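Long-range contacts in CbsA (PDB 5XYH), which hydrolyses beta-1,4-glucosidic bonds of cellulose as an exoglucanase, probably releasing cellobiose from chain ends during attack on the plant cell wall: residues 126-131 against 179-184; 49-54 against 90-95; 72-77 against 133-138. All coordinates share one frame; numbering follows the deposited sequence.

Contact 1 (126-131 against 179-184)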
ATOM      1  N   VAL A 126      -5.292  19.251 -10.999  1.00 15.49           N
ATOM      2  CA  VAL A 126      -6.704  18.912 -11.165  1.00 16.06           C
ATOM      3  C   VAL A 126      -7.247  18.260  -9.901  1.00 16.33           C
ATOM      4  O   VAL A 126      -8.350  18.588  -9.441  1.00 16.66           O
ATOM      5  CB  VAL A 126      -6.896  18.013 -12.401  1.00 16.70           C
ATOM      6  CG1 VAL A 126      -8.312  17.472 -12.467  1.00 16.62           C
ATOM      7  CG2 VAL A 126      -6.567  18.791 -13.684  1.00 16.39           C
ATOM      8  N   ILE A 127      -6.475  17.345  -9.302  1.00 15.10           N
ATOM      9  CA  ILE A 127      -6.879  16.744  -8.027  1.00 14.80           C
ATOM     10  C   ILE A 127      -7.022  17.809  -6.951  1.00 15.64           C
ATOM     11  O   ILE A 127      -8.016  17.843  -6.213  1.00 16.03           O
ATOM     12  CB  ILE A 127      -5.873  15.663  -7.597  1.00 14.12           C
ATOM     13  CG1 ILE A 127      -5.884  14.514  -8.611  1.00 13.36           C
ATOM     14  CG2 ILE A 127      -6.203  15.161  -6.190  1.00 13.48           C
ATOM     15  CD1 ILE A 127      -4.766  13.563  -8.443  1.00 13.35           C
ATOM     16  N   ALA A 128      -6.015  18.679  -6.828  1.00 14.13           N
ATOM     17  CA  ALA A 128      -6.033  19.690  -5.774  1.00 15.96           C
ATOM     18  C   ALA A 128      -7.209  20.654  -5.929  1.00 17.13           C
ATOM     19  O   ALA A 128      -7.868  21.004  -4.940  1.00 17.54           O
ATOM     20  CB  ALA A 128      -4.710  20.451  -5.767  1.00 14.88           C
ATOM     21  N   SER A 129      -7.498  21.093  -7.157  1.00 16.03           N
ATOM     22  CA  SER A 129      -8.618  22.017  -7.324  1.00 17.38           C
ATOM     23  C   SER A 129      -9.947  21.317  -7.085  1.00 17.52           C
ATOM     24  O   SER A 129     -10.878  21.924  -6.546  1.00 18.06           O
ATOM     25  CB  SER A 129      -8.593  22.658  -8.706  1.00 17.91           C
ATOM     26  OG  SER A 129      -8.784  21.681  -9.709  1.00 19.34           O
ATOM     27  N   THR A 130     -10.045  20.037  -7.439  1.00 17.13           N
ATOM     28  CA  THR A 130     -11.240  19.275  -7.091  1.00 17.59           C
ATOM     29  C   THR A 130     -11.406  19.168  -5.579  1.00 17.94           C
ATOM     30  O   THR A 130     -12.498  19.400  -5.046  1.00 19.22           O
ATOM     31  CB  THR A 130     -11.174  17.892  -7.736  1.00 17.54           C
ATOM     32  OG1 THR A 130     -11.048  18.059  -9.153  1.00 16.98           O
ATOM     33  CG2 THR A 130     -12.432  17.087  -7.415  1.00 18.12           C
ATOM     34  N   LEU A 131     -10.336  18.820  -4.863  1.00 16.40           N
ATOM     35  CA  LEU A 131     -10.478  18.656  -3.419  1.00 17.70           C
ATOM     36  C   LEU A 131     -10.745  19.986  -2.718  1.00 18.14           C
ATOM     37  O   LEU A 131     -11.383  20.005  -1.658  1.00 18.78           O
ATOM     38  CB  LEU A 131      -9.237  17.983  -2.821  1.00 16.50           C
ATOM     39  CG  LEU A 131      -8.889  16.577  -3.303  1.00 15.05           C
ATOM     40  CD1 LEU A 131      -7.582  16.097  -2.691  1.00 14.15           C
ATOM     41  CD2 LEU A 131     -10.019  15.598  -2.991  1.00 16.25           C
ATOM     42  N   LEU A 179       2.974  17.317  -2.285  1.00 13.28           N
ATOM     43  CA  LEU A 179       2.769  17.710  -0.893  1.00 13.61           C
ATOM     44  C   LEU A 179       2.374  19.177  -0.787  1.00 13.47           C
ATOM     45  O   LEU A 179       1.450  19.517  -0.040  1.00 13.63           O
ATOM     46  CB  LEU A 179       4.012  17.425  -0.047  1.00 13.17           C
ATOM     47  CG  LEU A 179       4.304  15.942   0.234  1.00 13.18           C
ATOM     48  CD1 LEU A 179       5.627  15.826   0.960  1.00 13.85           C
ATOM     49  CD2 LEU A 179       3.191  15.247   1.012  1.00 12.26           C
ATOM     50  N   ASP A 180       3.034  20.052  -1.552  1.00 13.57           N
ATOM     51  CA  ASP A 180       2.716  21.481  -1.493  1.00 13.62           C
ATOM     52  C   ASP A 180       1.255  21.734  -1.848  1.00 14.67           C
ATOM     53  O   ASP A 180       0.533  22.423  -1.116  1.00 13.89           O
ATOM     54  CB  ASP A 180       3.631  22.272  -2.433  1.00 14.63           C
ATOM     55  CG  ASP A 180       4.948  22.664  -1.789  1.00 15.95           C
ATOM     56  OD1 ASP A 180       5.034  22.635  -0.542  1.00 14.37           O
ATOM     57  OD2 ASP A 180       5.901  23.009  -2.529  1.00 16.04           O
ATOM     58  N   LYS A 181       0.794  21.161  -2.962  1.00 14.16           N
ATOM     59  CA  LYS A 181      -0.539  21.496  -3.451  1.00 14.92           C
ATOM     60  C   LYS A 181      -1.625  20.825  -2.625  1.00 14.08           C
ATOM     61  O   LYS A 181      -2.708  21.390  -2.456  1.00 14.27           O
ATOM     62  CB  LYS A 181      -0.665  21.108  -4.927  1.00 14.26           C
ATOM     63  CG  LYS A 181       0.313  21.844  -5.831  1.00 15.97           C
ATOM     64  CD  LYS A 181      -0.169  23.249  -6.128  1.00 17.64           C
ATOM     65  CE  LYS A 181      -1.529  23.182  -6.828  1.00 20.02           C
ATOM     66  NZ  LYS A 181      -1.940  24.469  -7.464  1.00 19.13           N
ATOM     67  N   LEU A 182      -1.351  19.636  -2.095  1.00 13.36           N
ATOM     68  CA  LEU A 182      -2.362  18.914  -1.339  1.00 13.57           C
ATOM     69  C   LEU A 182      -2.403  19.373   0.114  1.00 14.32           C
ATOM     70  O   LEU A 182      -3.490  19.517   0.684  1.00 13.92           O
ATOM     71  CB  LEU A 182      -2.106  17.411  -1.445  1.00 13.83           C
ATOM     72  CG  LEU A 182      -2.256  16.876  -2.877  1.00 12.65           C
ATOM     73  CD1 LEU A 182      -1.682  15.469  -2.985  1.00 12.67           C
ATOM     74  CD2 LEU A 182      -3.702  16.883  -3.320  1.00 12.76           C
ATOM     75  N   HIS A 183      -1.239  19.637   0.721  1.00 13.79           N
ATOM     76  CA  HIS A 183      -1.240  20.144   2.090  1.00 14.01           C
ATOM     77  C   HIS A 183      -1.891  21.518   2.199  1.00 14.49           C
ATOM     78  O   HIS A 183      -2.380  21.874   3.273  1.00 15.44           O
ATOM     79  CB  HIS A 183       0.183  20.211   2.659  1.00 14.01           C
ATOM     80  CG  HIS A 183       0.243  20.766   4.052  1.00 13.57           C
ATOM     81  ND1 HIS A 183      -0.352  20.143   5.128  1.00 14.01           N
ATOM     82  CD2 HIS A 183       0.794  21.907   4.540  1.00 14.68           C
ATOM     83  CE1 HIS A 183      -0.158  20.863   6.220  1.00 13.98           C
ATOM     84  NE2 HIS A 183       0.536  21.938   5.891  1.00 14.73           N
ATOM     85  N   ALA A 184      -1.921  22.291   1.114  1.00 14.82           N
ATOM     86  CA  ALA A 184      -2.524  23.619   1.148  1.00 15.04           C
ATOM     87  C   ALA A 184      -4.022  23.575   1.440  1.00 16.31           C
ATOM     88  O   ALA A 184      -4.599  24.588   1.848  1.00 16.76           O
ATOM     89  CB  ALA A 184      -2.279  24.326  -0.187  1.00 16.21           C
TER
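Ala128 and Leu182, whose CA atoms are 5.8 Å apart, carry most of this junction between two nearly parallel helix segments, 126-131 and 179-183, inclined by 11° with axes 9.4 Å apart at closest approach. Ala128 is the small partner: its CB points at the other helix and rests beside the backbone of Lys181, 4.0 Å from Lys181 O, with Lys181 CB almost as near. Leu182 is the large one. Its CG, anti to the carbonyl carbon (chi1 -64°), carries the CD2 methyl across to meet Leu131 CD1 at 4.0 Å and Ile127 CG2 at 4.2 Å, while Ala128 lies a little farther off. One branch of one leucine thus serves three residues spaced over a helical turn. Lys181 closes the margin with its CB; the bent chain beyond ends in a weak, long ion pair of NZ with Asp125. Beneath the helices, Leu182 also touches Asn143 and Ile145 of strand 140-145, and Leu131 touches Ile141 of the same strand. Two neighbouring helices packed side by side over a shared parallel strand are characteristic of successive beta-alpha-beta crossovers, here in the outer helical layer of the distorted beta/alpha barrel of glycoside hydrolase family 6.

Contact 2 (49-54 against 90-95)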
ATOM      1  N   VAL A  49      -9.205   4.640  -2.835  1.00 13.24           N
ATOM      2  CA  VAL A  49      -9.431   4.841  -4.268  1.00 13.02           C
ATOM      3  C   VAL A  49      -8.107   5.191  -4.937  1.00 12.83           C
ATOM      4  O   VAL A  49      -7.524   6.240  -4.649  1.00 12.81           O
ATOM      5  CB  VAL A  49     -10.456   5.958  -4.517  1.00 13.14           C
ATOM      6  CG1 VAL A  49     -10.516   6.280  -6.003  1.00 13.73           C
ATOM      7  CG2 VAL A  49     -11.823   5.575  -3.968  1.00 13.63           C
ATOM      8  N   TRP A  50      -7.647   4.348  -5.861  1.00 12.27           N
ATOM      9  CA  TRP A  50      -6.367   4.562  -6.532  1.00 13.25           C
ATOM     10  C   TRP A  50      -6.567   5.501  -7.712  1.00 13.73           C
ATOM     11  O   TRP A  50      -7.298   5.173  -8.653  1.00 13.52           O
ATOM     12  CB  TRP A  50      -5.759   3.238  -7.007  1.00 13.24           C
ATOM     13  CG  TRP A  50      -5.247   2.446  -5.867  1.00 13.59           C
ATOM     14  CD1 TRP A  50      -5.992   1.884  -4.874  1.00 13.42           C
ATOM     15  CD2 TRP A  50      -3.878   2.135  -5.574  1.00 13.62           C
ATOM     16  NE1 TRP A  50      -5.176   1.242  -3.980  1.00 14.05           N
ATOM     17  CE2 TRP A  50      -3.873   1.384  -4.382  1.00 13.62           C
ATOM     18  CE3 TRP A  50      -2.660   2.418  -6.200  1.00 14.40           C
ATOM     19  CZ2 TRP A  50      -2.699   0.917  -3.798  1.00 14.01           C
ATOM     20  CZ3 TRP A  50      -1.491   1.943  -5.623  1.00 14.40           C
ATOM     21  CH2 TRP A  50      -1.520   1.201  -4.435  1.00 13.38           C
ATOM     22  N   LEU A  51      -5.938   6.673  -7.654  1.00 13.08           N
ATOM     23  CA  LEU A  51      -5.877   7.570  -8.810  1.00 13.07           C
ATOM     24  C   LEU A  51      -4.605   7.249  -9.593  1.00 13.50           C
ATOM     25  O   LEU A  51      -3.603   7.963  -9.539  1.00 13.01           O
ATOM     26  CB  LEU A  51      -5.914   9.025  -8.363  1.00 12.99           C
ATOM     27  CG  LEU A  51      -7.159   9.427  -7.572  1.00 13.90           C
ATOM     28  CD1 LEU A  51      -7.026  10.854  -7.051  1.00 12.62           C
ATOM     29  CD2 LEU A  51      -8.421   9.266  -8.412  1.00 13.86           C
ATOM     30  N   ASP A  52      -4.650   6.120 -10.308  1.00 13.21           N
ATOM     31  CA  ASP A  52      -3.459   5.572 -10.938  1.00 13.74           C
ATOM     32  C   ASP A  52      -3.214   6.111 -12.341  1.00 14.75           C
ATOM     33  O   ASP A  52      -2.318   5.611 -13.027  1.00 14.34           O
ATOM     34  CB  ASP A  52      -3.525   4.035 -10.962  1.00 14.07           C
ATOM     35  CG  ASP A  52      -4.718   3.496 -11.731  1.00 15.17           C
ATOM     36  OD1 ASP A  52      -5.816   4.094 -11.666  1.00 14.39           O
ATOM     37  OD2 ASP A  52      -4.552   2.451 -12.393  1.00 14.10           O
ATOM     38  N   SER A  53      -3.962   7.126 -12.771  1.00 14.25           N
ATOM     39  CA  SER A  53      -3.713   7.805 -14.039  1.00 14.13           C
ATOM     40  C   SER A  53      -4.516   9.092 -14.037  1.00 14.84           C
ATOM     41  O   SER A  53      -5.427   9.273 -13.227  1.00 14.60           O
ATOM     42  CB  SER A  53      -4.116   6.941 -15.240  1.00 15.30           C
ATOM     43  OG  SER A  53      -5.516   6.733 -15.208  1.00 15.81           O
ATOM     44  N   ILE A  54      -4.182   9.980 -14.977  1.00 15.19           N
ATOM     45  CA  ILE A  54      -5.028  11.149 -15.208  1.00 15.16           C
ATOM     46  C   ILE A  54      -6.454  10.714 -15.513  1.00 16.21           C
ATOM     47  O   ILE A  54      -7.416  11.295 -15.000  1.00 15.65           O
ATOM     48  CB  ILE A  54      -4.442  12.013 -16.338  1.00 16.32           C
ATOM     49  CG1 ILE A  54      -3.064  12.540 -15.922  1.00 15.88           C
ATOM     50  CG2 ILE A  54      -5.397  13.143 -16.693  1.00 16.61           C
ATOM     51  CD1 ILE A  54      -2.218  13.043 -17.086  1.00 16.02           C
ATOM     52  N   LEU A  90      -7.564   8.186  -0.635  1.00 13.26           N
ATOM     53  CA  LEU A  90      -7.071   8.327  -1.997  1.00 12.30           C
ATOM     54  C   LEU A  90      -5.617   7.889  -2.053  1.00 12.64           C
ATOM     55  O   LEU A  90      -4.853   8.095  -1.105  1.00 12.71           O
ATOM     56  CB  LEU A  90      -7.159   9.771  -2.510  1.00 11.89           C
ATOM     57  CG  LEU A  90      -8.534  10.446  -2.601  1.00 13.59           C
ATOM     58  CD1 LEU A  90      -8.397  11.891  -3.086  1.00 13.70           C
ATOM     59  CD2 LEU A  90      -9.501   9.672  -3.496  1.00 12.64           C
ATOM     60  N   VAL A  91      -5.246   7.289  -3.177  1.00 12.55           N
ATOM     61  CA  VAL A  91      -3.866   6.928  -3.465  1.00 12.36           C
ATOM     62  C   VAL A  91      -3.406   7.823  -4.608  1.00 12.02           C
ATOM     63  O   VAL A  91      -3.935   7.745  -5.724  1.00 12.45           O
ATOM     64  CB  VAL A  91      -3.731   5.445  -3.815  1.00 12.81           C
ATOM     65  CG1 VAL A  91      -2.268   5.086  -3.925  1.00 12.63           C
ATOM     66  CG2 VAL A  91      -4.417   4.591  -2.746  1.00 12.80           C
ATOM     67  N   ILE A  92      -2.463   8.711  -4.309  1.00 11.87           N
ATOM     68  CA  ILE A  92      -1.842   9.594  -5.292  1.00 12.10           C
ATOM     69  C   ILE A  92      -0.738   8.788  -5.974  1.00 12.41           C
ATOM     70  O   ILE A  92       0.276   8.468  -5.350  1.00 12.50           O
ATOM     71  CB  ILE A  92      -1.280  10.860  -4.622  1.00 11.52           C
ATOM     72  CG1 ILE A  92      -2.363  11.580  -3.792  1.00 11.68           C
ATOM     73  CG2 ILE A  92      -0.612  11.804  -5.658  1.00 11.83           C
ATOM     74  CD1 ILE A  92      -3.631  11.976  -4.590  1.00 12.02           C
ATOM     75  N   TYR A  93      -0.921   8.452  -7.260  1.00 12.07           N
ATOM     76  CA  TYR A  93      -0.097   7.399  -7.859  1.00 11.67           C
ATOM     77  C   TYR A  93       0.025   7.611  -9.373  1.00 13.05           C
ATOM     78  O   TYR A  93      -0.471   6.831 -10.182  1.00 12.25           O
ATOM     79  CB  TYR A  93      -0.702   6.029  -7.534  1.00 12.86           C
ATOM     80  CG  TYR A  93       0.100   4.795  -7.924  1.00 12.74           C
ATOM     81  CD1 TYR A  93       1.430   4.656  -7.559  1.00 12.53           C
ATOM     82  CD2 TYR A  93      -0.507   3.746  -8.610  1.00 12.34           C
ATOM     83  CE1 TYR A  93       2.160   3.515  -7.891  1.00 12.64           C
ATOM     84  CE2 TYR A  93       0.204   2.611  -8.947  1.00 14.33           C
ATOM     85  CZ  TYR A  93       1.547   2.505  -8.587  1.00 14.57           C
ATOM     86  OH  TYR A  93       2.264   1.373  -8.922  1.00 15.50           O
ATOM     87  N   ASP A  94       0.723   8.679  -9.781  1.00 11.52           N
ATOM     88  CA  ASP A  94       1.029   8.867 -11.198  1.00 12.79           C
ATOM     89  C   ASP A  94       2.410   9.486 -11.417  1.00 13.23           C
ATOM     90  O   ASP A  94       2.608  10.239 -12.377  1.00 12.97           O
ATOM     91  CB  ASP A  94      -0.041   9.728 -11.885  1.00 12.86           C
ATOM     92  CG  ASP A  94      -0.139   9.452 -13.389  1.00 14.01           C
ATOM     93  OD1 ASP A  94       0.364   8.397 -13.844  1.00 13.07           O
ATOM     94  OD2 ASP A  94      -0.707  10.295 -14.109  1.00 13.48           O
ATOM     95  N   MET A  95       3.370   9.169 -10.556  1.00 12.91           N
ATOM     96  CA  MET A  95       4.726   9.692 -10.688  1.00 13.42           C
ATOM     97  C   MET A  95       5.257   9.493 -12.111  1.00 14.20           C
ATOM     98  O   MET A  95       5.068   8.422 -12.700  1.00 13.94           O
ATOM     99  CB  MET A  95       5.657   8.993  -9.694  1.00 13.38           C
ATOM    100  CG  MET A  95       7.058   9.571  -9.676  1.00 13.55           C
ATOM    101  SD  MET A  95       7.111  11.202  -8.897  1.00 13.85           S
ATOM    102  CE  MET A  95       7.017  10.720  -7.172  1.00 14.10           C
TER
HETATM  103  O   HOH W   1      -0.523   5.949 -15.371  1.00 15.82           O
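Trp50 lays its indole across Val91 where two neighbouring parallel strands of the family 6 barrel, 49-51 and 90-92, run side by side at 23°. The forked end of the valine fits under the broad ring: CG2 sits below the five-membered ring, 3.6 Å from its centroid and only 6° off the normal, a CH-pi contact, whereas CG1 lies under the six-membered part, 3.5 Å from Trp50 CE3. That same benzo edge runs into the face of Tyr93, forming a T-shaped pair with planes at 85° and centroids 5.2 Å apart. Tyr93 CG stands anti to the backbone N, which carries the ring to this edge, and Asp52 CB meets its rim. The polar ends are held elsewhere, Trp50 NE1 by Gly360 O and Tyr93 OH by Asp99. On the other face Leu51 CD1 bridges Leu90 CD1 and Ile92 CD1, at 4.3 Å from each, and Leu90 CD2 abuts Val49 CB; side chains of helix 113-131 and strand 140-145 also pack there. Between the two layers Val91 bonds to the partner strand through both its peptide groups, Val91 N to Val49 O (2.9 Å) and Leu51 N to Val91 O (3.0 Å). Past the strand ends the segments stay close, with Asp52 CA against Tyr93 O, and a water joins two acceptors, donating to Asp52 O and to Asp94 OD1, each at 3.0 Å.

Contact 3 (72-77 against 133-138)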
ATOM      1  N   HIS A  72     -16.796  10.111  -6.431  1.00 15.92           N
ATOM      2  CA  HIS A  72     -16.387   9.573  -5.139  1.00 16.24           C
ATOM      3  C   HIS A  72     -16.667  10.568  -4.031  1.00 16.09           C
ATOM      4  O   HIS A  72     -17.187  10.206  -2.973  1.00 15.83           O
ATOM      5  CB  HIS A  72     -14.898   9.236  -5.150  1.00 15.23           C
ATOM      6  CG  HIS A  72     -14.555   8.025  -5.946  1.00 15.45           C
ATOM      7  ND1 HIS A  72     -15.023   6.766  -5.631  1.00 14.74           N
ATOM      8  CD2 HIS A  72     -13.749   7.870  -7.021  1.00 15.45           C
ATOM      9  CE1 HIS A  72     -14.531   5.893  -6.489  1.00 15.01           C
ATOM     10  NE2 HIS A  72     -13.758   6.538  -7.344  1.00 14.97           N
ATOM     11  N   LEU A  73     -16.304  11.827  -4.252  1.00 16.72           N
ATOM     12  CA  LEU A  73     -16.472  12.827  -3.203  1.00 17.55           C
ATOM     13  C   LEU A  73     -17.946  13.105  -2.940  1.00 18.13           C
ATOM     14  O   LEU A  73     -18.337  13.365  -1.791  1.00 19.30           O
ATOM     15  CB  LEU A  73     -15.741  14.107  -3.590  1.00 17.69           C
ATOM     16  CG  LEU A  73     -14.221  13.956  -3.712  1.00 17.04           C
ATOM     17  CD1 LEU A  73     -13.617  15.135  -4.461  1.00 16.95           C
ATOM     18  CD2 LEU A  73     -13.597  13.809  -2.330  1.00 17.26           C
ATOM     19  N   ASN A  74     -18.767  13.058  -3.992  1.00 18.11           N
ATOM     20  CA  ASN A  74     -20.214  13.172  -3.829  1.00 18.91           C
ATOM     21  C   ASN A  74     -20.775  11.996  -3.047  1.00 18.73           C
ATOM     22  O   ASN A  74     -21.601  12.184  -2.144  1.00 18.88           O
ATOM     23  CB  ASN A  74     -20.888  13.271  -5.195  1.00 18.66           C
ATOM     24  CG  ASN A  74     -20.603  14.587  -5.883  1.00 19.84           C
ATOM     25  OD1 ASN A  74     -20.184  15.546  -5.241  1.00 20.46           O
ATOM     26  ND2 ASN A  74     -20.813  14.636  -7.199  1.00 20.52           N
ATOM     27  N   ALA A  75     -20.354  10.772  -3.379  1.00 18.04           N
ATOM     28  CA  ALA A  75     -20.842   9.623  -2.623  1.00 17.77           C
ATOM     29  C   ALA A  75     -20.429   9.727  -1.161  1.00 18.97           C
ATOM     30  O   ALA A  75     -21.208   9.384  -0.258  1.00 17.98           O
ATOM     31  CB  ALA A  75     -20.337   8.317  -3.234  1.00 17.36           C
ATOM     32  N   ALA A  76     -19.209  10.215  -0.909  1.00 17.46           N
ATOM     33  CA  ALA A  76     -18.732  10.340   0.458  1.00 18.25           C
ATOM     34  C   ALA A  76     -19.624  11.281   1.260  1.00 18.69           C
ATOM     35  O   ALA A  76     -19.919  11.023   2.431  1.00 19.96           O
ATOM     36  CB  ALA A  76     -17.281  10.827   0.467  1.00 17.43           C
ATOM     37  N   LEU A  77     -20.073  12.369   0.634  1.00 18.90           N
ATOM     38  CA  LEU A  77     -20.971  13.311   1.302  1.00 20.29           C
ATOM     39  C   LEU A  77     -22.229  12.606   1.791  1.00 20.43           C
ATOM     40  O   LEU A  77     -22.661  12.801   2.936  1.00 21.21           O
ATOM     41  CB  LEU A  77     -21.335  14.451   0.344  1.00 18.74           C
ATOM     42  CG  LEU A  77     -20.237  15.480   0.061  1.00 20.16           C
ATOM     43  CD1 LEU A  77     -20.675  16.478  -1.002  1.00 19.79           C
ATOM     44  CD2 LEU A  77     -19.830  16.191   1.336  1.00 20.37           C
ATOM     45  N   ASN A 133     -12.743  22.297  -3.458  1.00 19.40           N
ATOM     46  CA  ASN A 133     -14.111  22.766  -3.662  1.00 19.93           C
ATOM     47  C   ASN A 133     -14.836  22.894  -2.327  1.00 20.55           C
ATOM     48  O   ASN A 133     -14.956  21.893  -1.600  1.00 20.86           O
ATOM     49  CB  ASN A 133     -14.845  21.786  -4.577  1.00 21.48           C
ATOM     50  CG  ASN A 133     -16.239  22.256  -4.970  1.00 21.43           C
ATOM     51  OD1 ASN A 133     -16.844  23.090  -4.308  1.00 21.95           O
ATOM     52  ND2 ASN A 133     -16.775  21.666  -6.041  1.00 23.15           N
ATOM     53  N   PRO A 134     -15.362  24.089  -1.974  1.00 21.51           N
ATOM     54  CA  PRO A 134     -16.074  24.253  -0.691  1.00 22.42           C
ATOM     55  C   PRO A 134     -17.154  23.202  -0.443  1.00 21.13           C
ATOM     56  O   PRO A 134     -17.517  22.937   0.708  1.00 22.07           O
ATOM     57  CB  PRO A 134     -16.695  25.654  -0.810  1.00 21.66           C
ATOM     58  CG  PRO A 134     -15.861  26.360  -1.812  1.00 22.88           C
ATOM     59  CD  PRO A 134     -15.354  25.322  -2.777  1.00 20.86           C
ATOM     60  N   LYS A 135     -17.667  22.595  -1.518  1.00 22.05           N
ATOM     61  CA  LYS A 135     -18.658  21.529  -1.388  1.00 21.37           C
ATOM     62  C   LYS A 135     -18.143  20.383  -0.527  1.00 21.62           C
ATOM     63  O   LYS A 135     -18.936  19.673   0.108  1.00 21.86           O
ATOM     64  CB  LYS A 135     -19.049  21.021  -2.777  1.00 22.22           C
ATOM     65  CG  LYS A 135     -20.108  19.940  -2.789  1.00 22.64           C
ATOM     66  CD  LYS A 135     -20.374  19.463  -4.212  1.00 22.16           C
ATOM     67  CE  LYS A 135     -21.484  18.409  -4.234  1.00 22.75           C
ATOM     68  NZ  LYS A 135     -21.768  17.930  -5.609  1.00 23.33           N
ATOM     69  N   TYR A 136     -16.825  20.194  -0.476  1.00 22.24           N
ATOM     70  CA  TYR A 136     -16.225  19.030   0.169  1.00 20.85           C
ATOM     71  C   TYR A 136     -15.476  19.369   1.459  1.00 22.52           C
ATOM     72  O   TYR A 136     -14.747  18.517   1.988  1.00 21.50           O
ATOM     73  CB  TYR A 136     -15.294  18.339  -0.821  1.00 20.56           C
ATOM     74  CG  TYR A 136     -15.954  17.958  -2.129  1.00 20.23           C
ATOM     75  CD1 TYR A 136     -17.129  17.209  -2.152  1.00 20.06           C
ATOM     76  CD2 TYR A 136     -15.403  18.352  -3.344  1.00 19.59           C
ATOM     77  CE1 TYR A 136     -17.726  16.854  -3.356  1.00 20.40           C
ATOM     78  CE2 TYR A 136     -15.993  18.005  -4.546  1.00 20.57           C
ATOM     79  CZ  TYR A 136     -17.155  17.255  -4.547  1.00 20.39           C
ATOM     80  OH  TYR A 136     -17.736  16.915  -5.752  1.00 21.03           O
ATOM     81  N   LYS A 137     -15.646  20.586   1.989  1.00 22.04           N
ATOM     82  CA  LYS A 137     -14.934  20.989   3.199  1.00 22.83           C
ATOM     83  C   LYS A 137     -15.289  20.105   4.396  1.00 22.61           C
ATOM     84  O   LYS A 137     -14.484  19.989   5.325  1.00 22.57           O
ATOM     85  CB  LYS A 137     -15.204  22.485   3.485  1.00 23.97           C
ATOM     86  CG  LYS A 137     -16.556  22.801   4.137  1.00 27.62           C
ATOM     87  CD  LYS A 137     -16.460  22.915   5.686  1.00 32.77           C
ATOM     88  CE  LYS A 137     -17.786  22.544   6.378  1.00 36.45           C
ATOM     89  NZ  LYS A 137     -17.545  22.164   7.812  1.00 42.76           N
ATOM     90  N   GLY A 138     -16.458  19.465   4.396  1.00 21.40           N
ATOM     91  CA  GLY A 138     -16.822  18.606   5.509  1.00 22.16           C
ATOM     92  C   GLY A 138     -16.225  17.213   5.474  1.00 21.67           C
ATOM     93  O   GLY A 138     -16.411  16.450   6.427  1.00 20.77           O
TER
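Asn74 OD1 draws two donors from the loop onto one oxygen: Lys135 NZ and Tyr136 OH each hydrogen-bond to it at 2.9 Å. They approach from opposite faces of the amide plane, each well out of it (47° and 44°), so the carboxamide oxygen is clasped from both sides. Lys135 reaches it with a fully extended chain (chi4 180°) that crosses the asparagine at about a right angle. The aromatic contribution comes from Tyr136, over whose face Leu73 CB forms a CH-pi contact, 3.6 Å from the ring centroid and nearest to Tyr136 CE1 at 3.4 Å. Leu73 CD1 continues over the far half of the ring, while Lys135 CB covers the opposite face. Apolar packing finishes the contact one helical turn on: Leu77 CD1 lies at the tyrosine edge, 3.8 Å from Tyr136 CE1, and also touches the aliphatic part of Lys135, 3.9 Å from its CE. Inside the loop, Lys135 N bonds to Asn133 OD1 at 3.0 Å, defining an Asx turn that shapes the helix-to-strand connection of a beta-alpha-beta crossover (strand 86-92, helix 113-131, strand 140-145) as it docks against helix 69-79 at the periphery of the barrel.

How the contacts relate
Followed from the N terminus, the chain opens contact 2 at 49-54, passes through helix 69-79, where contact 3 opens, and closes contact 2 at 90-95, a loop of 35 residues. Helix 113-131 then opens contact 1 at its C-terminal end; the loop just after it closes contact 3 over 55 residues, and 179-184 closes contact 1 over 47. Contact 3 therefore crosses both others, while contacts 2 and 1 stand in series. Contact 2 joins two strands of the sheet, contact 1 two helices outside it, and contact 3 a third helix to a loop. Packing links them: Ile127 meets Leu51, Leu182 meets Ile92, Leu73 touches Thr130 and Leu131, and Val49 packs on His72.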